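Local coordinates for adenylosuccinate lyase (Francisella tularensis subsp. tularensis SCHU S4, PDB 4EEI), which probably catalyses the release of fumarate from adenylosuccinate and from the succinylated carboxamide precursor of IMP, two steps of purine biosynthesis, at residues 25-30 / 70-75; 150-155 / 420-425; 220-225 / 315-320. All coordinates share one frame; numbering follows the deposited sequence.

Contact 1: 25-30 / 70-75; sequences EVELAI and IAFCTS
Glu-27 reaches from helix 16-33 toward helix 68-77 and meets two consecutive residues there, Phe-72 and Cys-73, with different parts of one side chain. The backbones stay well apart: the nearest CA atoms, those of Glu-27 and Cys-73, are separated by 9.2 Å, so side chains alone bridge the gap. The aliphatic part of Glu-27 does the packing. Its CG lies in the plane of the Phe-72 ring, at the edge, 4.0 Å from CE2, while the carboxylate plane is turned only 22° from that of the ring. A bend at chi2 (-83°) then folds the glutamate chain so that its acid end comes alongside Cys-73, with OE2 3.6 Å from SG. The same oxygen accepts a hydrogen bond from His-89 ND1, a residue that also touches Cys-73. This buried oxygen therefore has a definite polar partner, and the imidazole probably helps to fix the carboxylate's rotation.

Phe-72 extends its ring toward helix 16-33 because CG stands anti to the backbone N (chi1 161°). Ile-97 of helix 94-131 and Phe-88 pack against Glu-27, and helix 55-65 covers Ala-71 and Ser-75 on helix 68-77.

One glutamate thus serves twice: its methylene packs on the ring edge of helix 68-77, and its carboxylate bonds to His-89. The contact lies near the ligands: the Cys-73 side chain is about 9 Å from bound succinate and about 11 Å from bound AMP, and helix 68-77 begins at the AMP-binding Asp-68. It is packing of the helical N-terminal region of the lyase 1 fold, close to the pocket that binds AMP and succinate.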
ATOM      1  N   GLU B  25      -1.645 -32.910  14.666  1.00 25.26           N
ATOM      2  CA  GLU B  25      -2.928 -33.403  14.172  1.00 27.17           C
ATOM      3  C   GLU B  25      -2.850 -33.714  12.676  1.00 23.92           C
ATOM      4  O   GLU B  25      -3.374 -34.731  12.209  1.00 25.68           O
ATOM      5  CB  GLU B  25      -4.043 -32.384  14.446  1.00 26.14           C
ATOM      6  CG  GLU B  25      -5.417 -32.860  13.974  1.00 33.08           C
ATOM      7  CD  GLU B  25      -6.524 -31.826  14.169  1.00 36.21           C
ATOM      8  OE1 GLU B  25      -6.299 -30.817  14.874  1.00 34.68           O
ATOM      9  OE2 GLU B  25      -7.623 -32.028  13.606  1.00 35.40           O
ATOM     10  N   VAL B  26      -2.190 -32.836  11.926  1.00 22.79           N
ATOM     11  CA  VAL B  26      -1.976 -33.047  10.495  1.00 22.89           C
ATOM     12  C   VAL B  26      -1.078 -34.252  10.201  1.00 26.23           C
ATOM     13  O   VAL B  26      -1.383 -35.056   9.306  1.00 26.20           O
ATOM     14  CB  VAL B  26      -1.423 -31.766   9.844  1.00 21.88           C
ATOM     15  CG1 VAL B  26      -1.134 -31.990   8.377  1.00 23.81           C
ATOM     16  CG2 VAL B  26      -2.424 -30.639  10.021  1.00 23.48           C
ATOM     17  N   GLU B  27       0.022 -34.385  10.941  1.00 24.00           N
ATOM     18  CA  GLU B  27       0.902 -35.549  10.787  1.00 25.26           C
ATOM     19  C   GLU B  27       0.140 -36.850  11.040  1.00 31.93           C
ATOM     20  O   GLU B  27       0.366 -37.858  10.367  1.00 30.42           O
ATOM     21  CB  GLU B  27       2.083 -35.485  11.767  1.00 27.68           C
ATOM     22  CG  GLU B  27       3.121 -34.395  11.494  1.00 29.12           C
ATOM     23  CD  GLU B  27       4.162 -34.794  10.448  1.00 39.00           C
ATOM     24  OE1 GLU B  27       3.961 -35.804   9.732  1.00 36.93           O
ATOM     25  OE2 GLU B  27       5.193 -34.087  10.341  1.00 42.14           O
ATOM     26  N   LEU B  28      -0.761 -36.831  12.014  1.00 26.40           N
ATOM     27  CA  LEU B  28      -1.458 -38.055  12.395  1.00 27.77           C
ATOM     28  C   LEU B  28      -2.590 -38.355  11.428  1.00 27.56           C
ATOM     29  O   LEU B  28      -3.000 -39.503  11.283  1.00 28.68           O
ATOM     30  CB  LEU B  28      -1.983 -37.951  13.828  1.00 30.73           C
ATOM     31  CG  LEU B  28      -0.883 -37.880  14.879  1.00 31.82           C
ATOM     32  CD1 LEU B  28      -1.477 -37.748  16.273  1.00 32.98           C
ATOM     33  CD2 LEU B  28      -0.001 -39.118  14.771  1.00 31.23           C
ATOM     34  N   ALA B  29      -3.098 -37.320  10.768  1.00 28.26           N
ATOM     35  CA  ALA B  29      -4.126 -37.520   9.744  1.00 32.21           C
ATOM     36  C   ALA B  29      -3.572 -38.303   8.551  1.00 33.03           C
ATOM     37  O   ALA B  29      -4.184 -39.281   8.099  1.00 27.16           O
ATOM     38  CB  ALA B  29      -4.708 -36.189   9.293  1.00 24.67           C
ATOM     39  N   ILE B  30      -2.419 -37.883   8.033  1.00 25.58           N
ATOM     40  CA  ILE B  30      -1.813 -38.609   6.920  1.00 25.87           C
ATOM     41  C   ILE B  30      -1.297 -39.978   7.388  1.00 27.90           C
ATOM     42  O   ILE B  30      -1.381 -40.968   6.658  1.00 28.36           O
ATOM     43  CB  ILE B  30      -0.709 -37.780   6.208  1.00 32.27           C
ATOM     44  CG1 ILE B  30      -0.222 -38.505   4.952  1.00 32.45           C
ATOM     45  CG2 ILE B  30       0.459 -37.482   7.144  1.00 29.58           C
ATOM     46  CD1 ILE B  30      -1.329 -38.762   3.948  1.00 32.59           C
ATOM     47  N   ILE B  70      12.013 -30.456  11.194  1.00 33.63           N
ATOM     48  CA  ILE B  70      12.878 -31.544  11.643  1.00 35.38           C
ATOM     49  C   ILE B  70      12.931 -31.551  13.167  1.00 34.05           C
ATOM     50  O   ILE B  70      12.855 -32.604  13.796  1.00 35.06           O
ATOM     51  CB  ILE B  70      14.308 -31.412  11.084  1.00 38.60           C
ATOM     52  CG1 ILE B  70      14.301 -31.479   9.554  1.00 40.13           C
ATOM     53  CG2 ILE B  70      15.214 -32.488  11.664  1.00 37.92           C
ATOM     54  CD1 ILE B  70      15.684 -31.338   8.919  1.00 41.29           C
ATOM     55  N   ALA B  71      13.048 -30.362  13.755  1.00 31.80           N
ATOM     56  CA  ALA B  71      13.059 -30.221  15.211  1.00 33.56           C
ATOM     57  C   ALA B  71      11.760 -30.718  15.842  1.00 35.48           C
ATOM     58  O   ALA B  71      11.783 -31.457  16.826  1.00 34.97           O
ATOM     59  CB  ALA B  71      13.324 -28.784  15.604  1.00 35.26           C
ATOM     60  N   PHE B  72      10.630 -30.294  15.280  1.00 34.51           N
ATOM     61  CA  PHE B  72       9.322 -30.748  15.746  1.00 34.01           C
ATOM     62  C   PHE B  72       9.156 -32.266  15.630  1.00 30.82           C
ATOM     63  O   PHE B  72       8.737 -32.925  16.585  1.00 29.90           O
ATOM     64  CB  PHE B  72       8.206 -30.042  14.971  1.00 35.16           C
ATOM     65  CG  PHE B  72       6.874 -30.742  15.052  1.00 37.01           C
ATOM     66  CD1 PHE B  72       6.097 -30.645  16.195  1.00 36.80           C
ATOM     67  CD2 PHE B  72       6.401 -31.497  13.982  1.00 39.79           C
ATOM     68  CE1 PHE B  72       4.874 -31.286  16.278  1.00 36.41           C
ATOM     69  CE2 PHE B  72       5.174 -32.139  14.054  1.00 38.82           C
ATOM     70  CZ  PHE B  72       4.411 -32.031  15.205  1.00 35.19           C
ATOM     71  N   CYS B  73       9.469 -32.818  14.461  1.00 30.54           N
ATOM     72  CA  CYS B  73       9.360 -34.266  14.264  1.00 30.71           C
ATOM     73  C   CYS B  73      10.234 -35.035  15.248  1.00 36.02           C
ATOM     74  O   CYS B  73       9.806 -36.035  15.841  1.00 38.21           O
ATOM     75  CB  CYS B  73       9.729 -34.644  12.831  1.00 32.80           C
ATOM     76  SG  CYS B  73       8.548 -34.055  11.605  1.00 38.18           S
ATOM     77  N   THR B  74      11.464 -34.564  15.419  1.00 36.93           N
ATOM     78  CA  THR B  74      12.383 -35.185  16.368  1.00 39.23           C
ATOM     79  C   THR B  74      11.819 -35.109  17.784  1.00 37.57           C
ATOM     80  O   THR B  74      11.973 -36.048  18.567  1.00 36.97           O
ATOM     81  CB  THR B  74      13.785 -34.546  16.299  1.00 43.05           C
ATOM     82  OG1 THR B  74      14.326 -34.724  14.983  1.00 44.61           O
ATOM     83  CG2 THR B  74      14.728 -35.179  17.306  1.00 46.34           C
ATOM     84  N   SER B  75      11.146 -34.010  18.119  1.00 37.24           N
ATOM     85  CA  SER B  75      10.586 -33.884  19.470  1.00 36.65           C
ATOM     86  C   SER B  75       9.483 -34.917  19.712  1.00 35.51           C
ATOM     87  O   SER B  75       9.304 -35.391  20.832  1.00 37.76           O
ATOM     88  CB  SER B  75      10.066 -32.464  19.742  1.00 33.75           C
ATOM     89  OG  SER B  75       8.803 -32.245  19.140  1.00 36.05           O
TER

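Contact 2: 150-155 / 420-425; sequences FGQKFL and KEIDHV
Gln-152 and Leu-155, on the first turns of the long helix 151-173, face Ile-422 and Val-425 of the C-terminal helix 422-429. This is helix-helix packing between a long helix of the lyase 1 fold's central bundle and a short helix from the end of the chain. Closest of the approaches is that of Gln-152 OE1 to the Ile-422 CD1 methyl, 3.2 Å, a tight contact of a carbonyl oxygen with a hydrocarbon. The two side chains slide past each other in opposite directions. Ile-422 does not aim its CB at the opposing helix, but its CG1 branch, anti to the backbone N (chi1 -163°), carries CD1 across to the amide. Next to it, Val-425 crosses Gln-152 at about a right angle, and its CG1 is 4.2 Å from the same OE1. One turn along helix 151-173, Leu-155 CD2 meets Val-425 CG1 at 4.0 Å, an apolar contact between two branched side chains.

The second shell probably accounts for the amide's orientation: Gln-152 NE2 donates to Gly-185 O of the second subunit, consistent with OE1 being turned to the isoleucine and valine. Ser-210 and Val-209 of that subunit pack on Gln-152 and Leu-155, so three elements converge here: the start of one helix, the chain's last helix and a neighbouring subunit. Leu-125 of helix 94-131 backs Leu-155 from within the chain.

Just before helix 422-429, Glu-421 occupies the N-cap position, and its carbonyl O accepts from Val-425 N at 3.2 Å.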
ATOM      1  N   PHE B 150     -31.801   9.498  11.996  1.00 23.19           N
ATOM      2  CA  PHE B 150     -30.490   9.306  12.625  1.00 22.01           C
ATOM      3  C   PHE B 150     -30.136   7.824  12.586  1.00 22.79           C
ATOM      4  O   PHE B 150     -28.973   7.447  12.389  1.00 22.30           O
ATOM      5  CB  PHE B 150     -30.529   9.810  14.072  1.00 23.39           C
ATOM      6  CG  PHE B 150     -29.170   9.915  14.731  1.00 23.35           C
ATOM      7  CD1 PHE B 150     -28.697   8.901  15.547  1.00 25.96           C
ATOM      8  CD2 PHE B 150     -28.377  11.044  14.549  1.00 24.85           C
ATOM      9  CE1 PHE B 150     -27.456   9.008  16.176  1.00 27.92           C
ATOM     10  CE2 PHE B 150     -27.133  11.152  15.163  1.00 25.70           C
ATOM     11  CZ  PHE B 150     -26.677  10.135  15.980  1.00 25.44           C
ATOM     12  N   GLY B 151     -31.149   6.976  12.744  1.00 23.55           N
ATOM     13  CA  GLY B 151     -30.938   5.536  12.727  1.00 22.10           C
ATOM     14  C   GLY B 151     -30.378   5.010  11.420  1.00 26.10           C
ATOM     15  O   GLY B 151     -29.740   3.952  11.379  1.00 25.73           O
ATOM     16  N   GLN B 152     -30.608   5.745  10.339  1.00 25.17           N
ATOM     17  CA  GLN B 152     -30.090   5.327   9.049  1.00 26.40           C
ATOM     18  C   GLN B 152     -28.557   5.385   9.025  1.00 24.96           C
ATOM     19  O   GLN B 152     -27.912   4.691   8.226  1.00 23.65           O
ATOM     20  CB  GLN B 152     -30.702   6.187   7.946  1.00 31.82           C
ATOM     21  CG  GLN B 152     -30.397   5.696   6.552  1.00 32.82           C
ATOM     22  CD  GLN B 152     -31.335   6.284   5.523  1.00 41.20           C
ATOM     23  OE1 GLN B 152     -32.552   6.298   5.717  1.00 42.80           O
ATOM     24  NE2 GLN B 152     -30.777   6.768   4.417  1.00 43.80           N
ATOM     25  N   LYS B 153     -27.963   6.186   9.909  1.00 26.22           N
ATOM     26  CA  LYS B 153     -26.498   6.214  10.002  1.00 23.57           C
ATOM     27  C   LYS B 153     -26.005   4.850  10.466  1.00 24.10           C
ATOM     28  O   LYS B 153     -25.096   4.266   9.877  1.00 23.63           O
ATOM     29  CB  LYS B 153     -26.017   7.301  10.967  1.00 25.61           C
ATOM     30  CG  LYS B 153     -26.282   8.736  10.497  1.00 26.43           C
ATOM     31  CD  LYS B 153     -25.923   9.732  11.601  1.00 28.50           C
ATOM     32  CE  LYS B 153     -26.018  11.185  11.118  1.00 27.50           C
ATOM     33  NZ  LYS B 153     -25.070  11.472  10.000  1.00 26.61           N
ATOM     34  N   PHE B 154     -26.618   4.334  11.519  1.00 25.80           N
ATOM     35  CA  PHE B 154     -26.232   3.027  12.024  1.00 23.79           C
ATOM     36  C   PHE B 154     -26.645   1.916  11.075  1.00 22.26           C
ATOM     37  O   PHE B 154     -25.964   0.911  10.972  1.00 17.78           O
ATOM     38  CB  PHE B 154     -26.852   2.787  13.399  1.00 20.70           C
ATOM     39  CG  PHE B 154     -26.353   3.721  14.454  1.00 24.74           C
ATOM     40  CD1 PHE B 154     -25.049   3.624  14.915  1.00 25.91           C
ATOM     41  CD2 PHE B 154     -27.186   4.689  14.993  1.00 28.54           C
ATOM     42  CE1 PHE B 154     -24.576   4.490  15.897  1.00 28.05           C
ATOM     43  CE2 PHE B 154     -26.725   5.553  15.973  1.00 34.72           C
ATOM     44  CZ  PHE B 154     -25.416   5.450  16.423  1.00 34.13           C
ATOM     45  N   LEU B 155     -27.778   2.078  10.400  1.00 22.96           N
ATOM     46  CA  LEU B 155     -28.239   1.036   9.494  1.00 22.25           C
ATOM     47  C   LEU B 155     -27.307   0.938   8.291  1.00 21.69           C
ATOM     48  O   LEU B 155     -27.085  -0.146   7.748  1.00 18.36           O
ATOM     49  CB  LEU B 155     -29.685   1.295   9.043  1.00 20.94           C
ATOM     50  CG  LEU B 155     -30.314   0.154   8.235  1.00 24.18           C
ATOM     51  CD1 LEU B 155     -30.596  -1.072   9.129  1.00 25.70           C
ATOM     52  CD2 LEU B 155     -31.600   0.608   7.534  1.00 21.97           C
ATOM     53  N   LYS B 420     -40.381   9.757   5.411  1.00 32.58           N
ATOM     54  CA  LYS B 420     -41.505   9.083   4.751  1.00 36.72           C
ATOM     55  C   LYS B 420     -41.226   7.616   4.394  1.00 33.40           C
ATOM     56  O   LYS B 420     -42.092   6.760   4.555  1.00 33.22           O
ATOM     57  CB  LYS B 420     -41.886   9.853   3.479  1.00 41.25           C
ATOM     58  CG  LYS B 420     -43.051   9.267   2.686  1.00 45.28           C
ATOM     59  CD  LYS B 420     -43.184   9.953   1.311  1.00 48.55           C
ATOM     60  CE  LYS B 420     -42.072   9.522   0.339  1.00 46.78           C
ATOM     61  NZ  LYS B 420     -41.595  10.610  -0.580  1.00 42.33           N
ATOM     62  N   GLU B 421     -40.020   7.328   3.916  1.00 27.99           N
ATOM     63  CA  GLU B 421     -39.712   5.990   3.419  1.00 30.30           C
ATOM     64  C   GLU B 421     -38.836   5.166   4.363  1.00 28.57           C
ATOM     65  O   GLU B 421     -38.335   4.103   3.979  1.00 26.21           O
ATOM     66  CB  GLU B 421     -39.028   6.078   2.049  1.00 30.39           C
ATOM     67  CG  GLU B 421     -39.876   6.730   0.961  1.00 37.62           C
ATOM     68  CD  GLU B 421     -40.902   5.786   0.365  1.00 46.24           C
ATOM     69  OE1 GLU B 421     -41.023   4.643   0.844  1.00 53.38           O
ATOM     70  OE2 GLU B 421     -41.587   6.183  -0.589  1.00 51.89           O
ATOM     71  N   ILE B 422     -38.649   5.639   5.589  1.00 25.36           N
ATOM     72  CA  ILE B 422     -37.687   4.988   6.482  1.00 30.65           C
ATOM     73  C   ILE B 422     -38.063   3.525   6.780  1.00 27.39           C
ATOM     74  O   ILE B 422     -37.180   2.682   6.930  1.00 23.42           O
ATOM     75  CB  ILE B 422     -37.470   5.801   7.783  1.00 28.19           C
ATOM     76  CG1 ILE B 422     -36.194   5.351   8.501  1.00 27.60           C
ATOM     77  CG2 ILE B 422     -38.662   5.681   8.698  1.00 30.05           C
ATOM     78  CD1 ILE B 422     -34.954   5.467   7.635  1.00 27.90           C
ATOM     79  N   ASP B 423     -39.364   3.224   6.823  1.00 26.43           N
ATOM     80  CA  ASP B 423     -39.819   1.849   7.049  1.00 28.76           C
ATOM     81  C   ASP B 423     -39.337   0.923   5.929  1.00 29.00           C
ATOM     82  O   ASP B 423     -38.866  -0.189   6.179  1.00 28.68           O
ATOM     83  CB  ASP B 423     -41.349   1.781   7.130  1.00 29.96           C
ATOM     84  CG  ASP B 423     -41.903   2.361   8.422  1.00 37.02           C
ATOM     85  OD1 ASP B 423     -41.137   2.982   9.187  1.00 38.85           O
ATOM     86  OD2 ASP B 423     -43.115   2.197   8.664  1.00 39.52           O
ATOM     87  N   HIS B 424     -39.455   1.391   4.691  1.00 25.50           N
ATOM     88  CA  HIS B 424     -39.053   0.602   3.531  1.00 29.29           C
ATOM     89  C   HIS B 424     -37.553   0.324   3.513  1.00 27.29           C
ATOM     90  O   HIS B 424     -37.117  -0.759   3.114  1.00 23.41           O
ATOM     91  CB  HIS B 424     -39.445   1.323   2.243  1.00 32.77           C
ATOM     92  CG  HIS B 424     -40.920   1.363   1.994  1.00 45.62           C
ATOM     93  ND1 HIS B 424     -41.613   2.546   1.829  1.00 52.86           N
ATOM     94  CD2 HIS B 424     -41.831   0.372   1.868  1.00 51.74           C
ATOM     95  CE1 HIS B 424     -42.891   2.277   1.624  1.00 55.69           C
ATOM     96  NE2 HIS B 424     -43.050   0.966   1.640  1.00 56.02           N
ATOM     97  N   VAL B 425     -36.768   1.317   3.915  1.00 24.32           N
ATOM     98  CA  VAL B 425     -35.316   1.187   3.919  1.00 20.80           C
ATOM     99  C   VAL B 425     -34.890   0.140   4.943  1.00 22.32           C
ATOM    100  O   VAL B 425     -34.043  -0.709   4.659  1.00 27.31           O
ATOM    101  CB  VAL B 425     -34.643   2.539   4.220  1.00 24.99           C
ATOM    102  CG1 VAL B 425     -33.126   2.380   4.342  1.00 26.50           C
ATOM    103  CG2 VAL B 425     -34.986   3.550   3.128  1.00 27.81           C
TER

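Contact 3: 220-225 / 315-320; sequences AKLISI and DNFGIM
Helices 217-244 and 304-333 run in the same general direction here, with CA of Ile-223 and CA of Asn-316, the nearest pair, 8.1 Å apart. Ile-223 lays a methyl on the Asn-316 amide: CD1 lies over one face of the group, 3.8 Å from its CG and 3.7 Å from its OD1. The bend of the isoleucine chain (chi2 -62°) brings that methyl inward, although its CB does not point at the other helix. Beside this pair, Leu-222 and Phe-317 cross at about a right angle, and Leu-222 CD2 touches the ring at its edge, 3.8 Å from CZ.

Both ends of the buried amide have polar partners. Asn-316 ND2 donates to a water at 3.0 Å and also to His-287 ND1; that water in turn donates to Ile-223 O over 3.2 Å, so a single water links the two helices. Asn-316 OD1 pairs with His-226 ND1, and the His-226 ring meets that of Phe-317 nearly perpendicularly. With both ends of the amide bonded, its rotation is probably fixed.

Helices 94-131, 151-173 and 272-293 supply the surrounding side chains, among them Ile-106, Leu-168 and Leu-284. Together with the two helices in contact they form the long five-helix bundle characteristic of the fumarase/aspartase superfamily, whose copies pack together at the core of the tetramer.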
ATOM      1  N   ALA B 220      -4.416 -14.483   0.779  1.00 15.96           N
ATOM      2  CA  ALA B 220      -4.533 -13.101   0.327  1.00 15.13           C
ATOM      3  C   ALA B 220      -5.994 -12.705   0.154  1.00 17.77           C
ATOM      4  O   ALA B 220      -6.364 -11.553   0.390  1.00 18.34           O
ATOM      5  CB  ALA B 220      -3.759 -12.884  -0.968  1.00 16.09           C
ATOM      6  N   LYS B 221      -6.828 -13.645  -0.273  1.00 16.77           N
ATOM      7  CA  LYS B 221      -8.236 -13.339  -0.458  1.00 17.08           C
ATOM      8  C   LYS B 221      -8.878 -12.996   0.884  1.00 18.48           C
ATOM      9  O   LYS B 221      -9.611 -12.008   0.994  1.00 18.84           O
ATOM     10  CB  LYS B 221      -8.975 -14.510  -1.112  1.00 17.92           C
ATOM     11  CG  LYS B 221     -10.499 -14.313  -1.125  1.00 19.97           C
ATOM     12  CD  LYS B 221     -11.204 -15.333  -2.019  1.00 21.51           C
ATOM     13  CE  LYS B 221     -12.718 -15.126  -1.999  1.00 22.84           C
ATOM     14  NZ  LYS B 221     -13.393 -16.104  -2.904  1.00 20.84           N
ATOM     15  N   LEU B 222      -8.591 -13.801   1.907  1.00 17.23           N
ATOM     16  CA  LEU B 222      -9.134 -13.572   3.243  1.00 17.79           C
ATOM     17  C   LEU B 222      -8.648 -12.245   3.813  1.00 20.41           C
ATOM     18  O   LEU B 222      -9.437 -11.471   4.363  1.00 18.97           O
ATOM     19  CB  LEU B 222      -8.750 -14.718   4.189  1.00 16.22           C
ATOM     20  CG  LEU B 222      -9.152 -14.536   5.660  1.00 23.55           C
ATOM     21  CD1 LEU B 222     -10.656 -14.352   5.805  1.00 20.50           C
ATOM     22  CD2 LEU B 222      -8.692 -15.717   6.508  1.00 20.47           C
ATOM     23  N   ILE B 223      -7.349 -11.991   3.689  1.00 16.40           N
ATOM     24  CA  ILE B 223      -6.774 -10.734   4.167  1.00 17.78           C
ATOM     25  C   ILE B 223      -7.377  -9.531   3.433  1.00 17.64           C
ATOM     26  O   ILE B 223      -7.562  -8.465   4.029  1.00 21.25           O
ATOM     27  CB  ILE B 223      -5.233 -10.768   4.055  1.00 19.41           C
ATOM     28  CG1 ILE B 223      -4.685 -11.933   4.882  1.00 16.14           C
ATOM     29  CG2 ILE B 223      -4.608  -9.448   4.503  1.00 18.56           C
ATOM     30  CD1 ILE B 223      -4.974 -11.831   6.368  1.00 17.76           C
ATOM     31  N   SER B 224      -7.695  -9.700   2.148  1.00 17.22           N
ATOM     32  CA  SER B 224      -8.392  -8.657   1.388  1.00 19.71           C
ATOM     33  C   SER B 224      -9.785  -8.376   1.932  1.00 19.30           C
ATOM     34  O   SER B 224     -10.225  -7.216   1.980  1.00 16.89           O
ATOM     35  CB  SER B 224      -8.481  -9.028  -0.093  1.00 21.20           C
ATOM     36  OG  SER B 224      -7.179  -9.055  -0.655  1.00 28.44           O
ATOM     37  N   ILE B 225     -10.495  -9.426   2.328  1.00 17.34           N
ATOM     38  CA  ILE B 225     -11.784  -9.221   2.990  1.00 19.75           C
ATOM     39  C   ILE B 225     -11.587  -8.459   4.308  1.00 20.25           C
ATOM     40  O   ILE B 225     -12.365  -7.564   4.655  1.00 17.09           O
ATOM     41  CB  ILE B 225     -12.503 -10.550   3.271  1.00 20.76           C
ATOM     42  CG1 ILE B 225     -12.820 -11.273   1.960  1.00 20.36           C
ATOM     43  CG2 ILE B 225     -13.797 -10.309   4.060  1.00 21.96           C
ATOM     44  CD1 ILE B 225     -13.286 -12.714   2.170  1.00 16.68           C
ATOM     45  N   ASP B 315      -1.112 -11.018  14.130  1.00 18.32           N
ATOM     46  CA  ASP B 315      -1.502  -9.634  14.397  1.00 20.22           C
ATOM     47  C   ASP B 315      -2.813  -9.301  13.712  1.00 18.58           C
ATOM     48  O   ASP B 315      -3.640  -8.596  14.265  1.00 20.02           O
ATOM     49  CB  ASP B 315      -0.442  -8.643  13.931  1.00 19.47           C
ATOM     50  CG  ASP B 315       0.778  -8.631  14.823  1.00 30.67           C
ATOM     51  OD1 ASP B 315       0.736  -9.253  15.905  1.00 31.07           O
ATOM     52  OD2 ASP B 315       1.779  -7.988  14.443  1.00 32.44           O
ATOM     53  N   ASN B 316      -2.985  -9.785  12.492  1.00 18.90           N
ATOM     54  CA  ASN B 316      -4.211  -9.512  11.755  1.00 17.40           C
ATOM     55  C   ASN B 316      -5.430 -10.067  12.490  1.00 20.47           C
ATOM     56  O   ASN B 316      -6.398  -9.350  12.743  1.00 19.64           O
ATOM     57  CB  ASN B 316      -4.112 -10.086  10.340  1.00 16.05           C
ATOM     58  CG  ASN B 316      -5.287  -9.698   9.476  1.00 18.91           C
ATOM     59  OD1 ASN B 316      -6.334 -10.361   9.494  1.00 19.85           O
ATOM     60  ND2 ASN B 316      -5.125  -8.620   8.711  1.00 15.63           N
ATOM     61  N   PHE B 317      -5.385 -11.342  12.860  1.00 18.37           N
ATOM     62  CA  PHE B 317      -6.500 -11.913  13.601  1.00 18.09           C
ATOM     63  C   PHE B 317      -6.653 -11.293  14.987  1.00 18.91           C
ATOM     64  O   PHE B 317      -7.775 -11.031  15.449  1.00 19.92           O
ATOM     65  CB  PHE B 317      -6.369 -13.438  13.677  1.00 19.19           C
ATOM     66  CG  PHE B 317      -6.636 -14.116  12.366  1.00 19.56           C
ATOM     67  CD1 PHE B 317      -7.930 -14.205  11.874  1.00 20.99           C
ATOM     68  CD2 PHE B 317      -5.600 -14.656  11.623  1.00 21.15           C
ATOM     69  CE1 PHE B 317      -8.188 -14.828  10.651  1.00 21.94           C
ATOM     70  CE2 PHE B 317      -5.848 -15.278  10.403  1.00 24.59           C
ATOM     71  CZ  PHE B 317      -7.144 -15.359   9.922  1.00 24.82           C
ATOM     72  N   GLY B 318      -5.533 -11.041  15.659  1.00 17.53           N
ATOM     73  CA  GLY B 318      -5.597 -10.447  16.987  1.00 18.69           C
ATOM     74  C   GLY B 318      -6.215  -9.053  16.957  1.00 22.34           C
ATOM     75  O   GLY B 318      -7.068  -8.716  17.776  1.00 20.92           O
ATOM     76  N   ILE B 319      -5.782  -8.234  16.014  1.00 20.09           N
ATOM     77  CA  ILE B 319      -6.321  -6.888  15.899  1.00 21.36           C
ATOM     78  C   ILE B 319      -7.784  -6.927  15.454  1.00 20.76           C
ATOM     79  O   ILE B 319      -8.600  -6.157  15.948  1.00 19.05           O
ATOM     80  CB  ILE B 319      -5.504  -6.057  14.898  1.00 18.06           C
ATOM     81  CG1 ILE B 319      -4.117  -5.752  15.478  1.00 19.74           C
ATOM     82  CG2 ILE B 319      -6.227  -4.761  14.556  1.00 16.20           C
ATOM     83  CD1 ILE B 319      -3.136  -5.196  14.419  1.00 19.87           C
ATOM     84  N   MET B 320      -8.114  -7.817  14.525  1.00 18.38           N
ATOM     85  CA  MET B 320      -9.485  -7.878  14.011  1.00 19.30           C
ATOM     86  C   MET B 320     -10.463  -8.227  15.129  1.00 16.25           C
ATOM     87  O   MET B 320     -11.500  -7.579  15.289  1.00 19.66           O
ATOM     88  CB  MET B 320      -9.605  -8.899  12.871  1.00 20.17           C
ATOM     89  CG  MET B 320     -11.033  -9.053  12.339  1.00 20.54           C
ATOM     90  SD  MET B 320     -11.637  -7.535  11.573  1.00 21.06           S
ATOM     91  CE  MET B 320     -10.731  -7.548  10.033  1.00 14.56           C
TER
HETATM   92  O   HOH W   1      -6.409  -6.923   6.606  1.00 17.99           O

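How the contacts relate
Strung along an elongated molecule, the three contacts all have helix 94-131 as a neighbour, and helix 151-173, which carries part of contact 2, also packs on contact 3. Contact 1 lies at one end and contact 2 on the opposite side of the chain's centre, their centres about 55 Å apart; contact 3 sits nearer the middle, its centre about 27 Å from that of contact 1 and 31 Å from that of contact 2. Contact 1 closes first along the chain, and contact 3 is nested inside the loop closed by contact 2. Contacts 2 and 3 touch the second subunit; no other chain touches contact 1. The bundle thereby connects a ligand-binding N-terminal region with surfaces that build the tetramer.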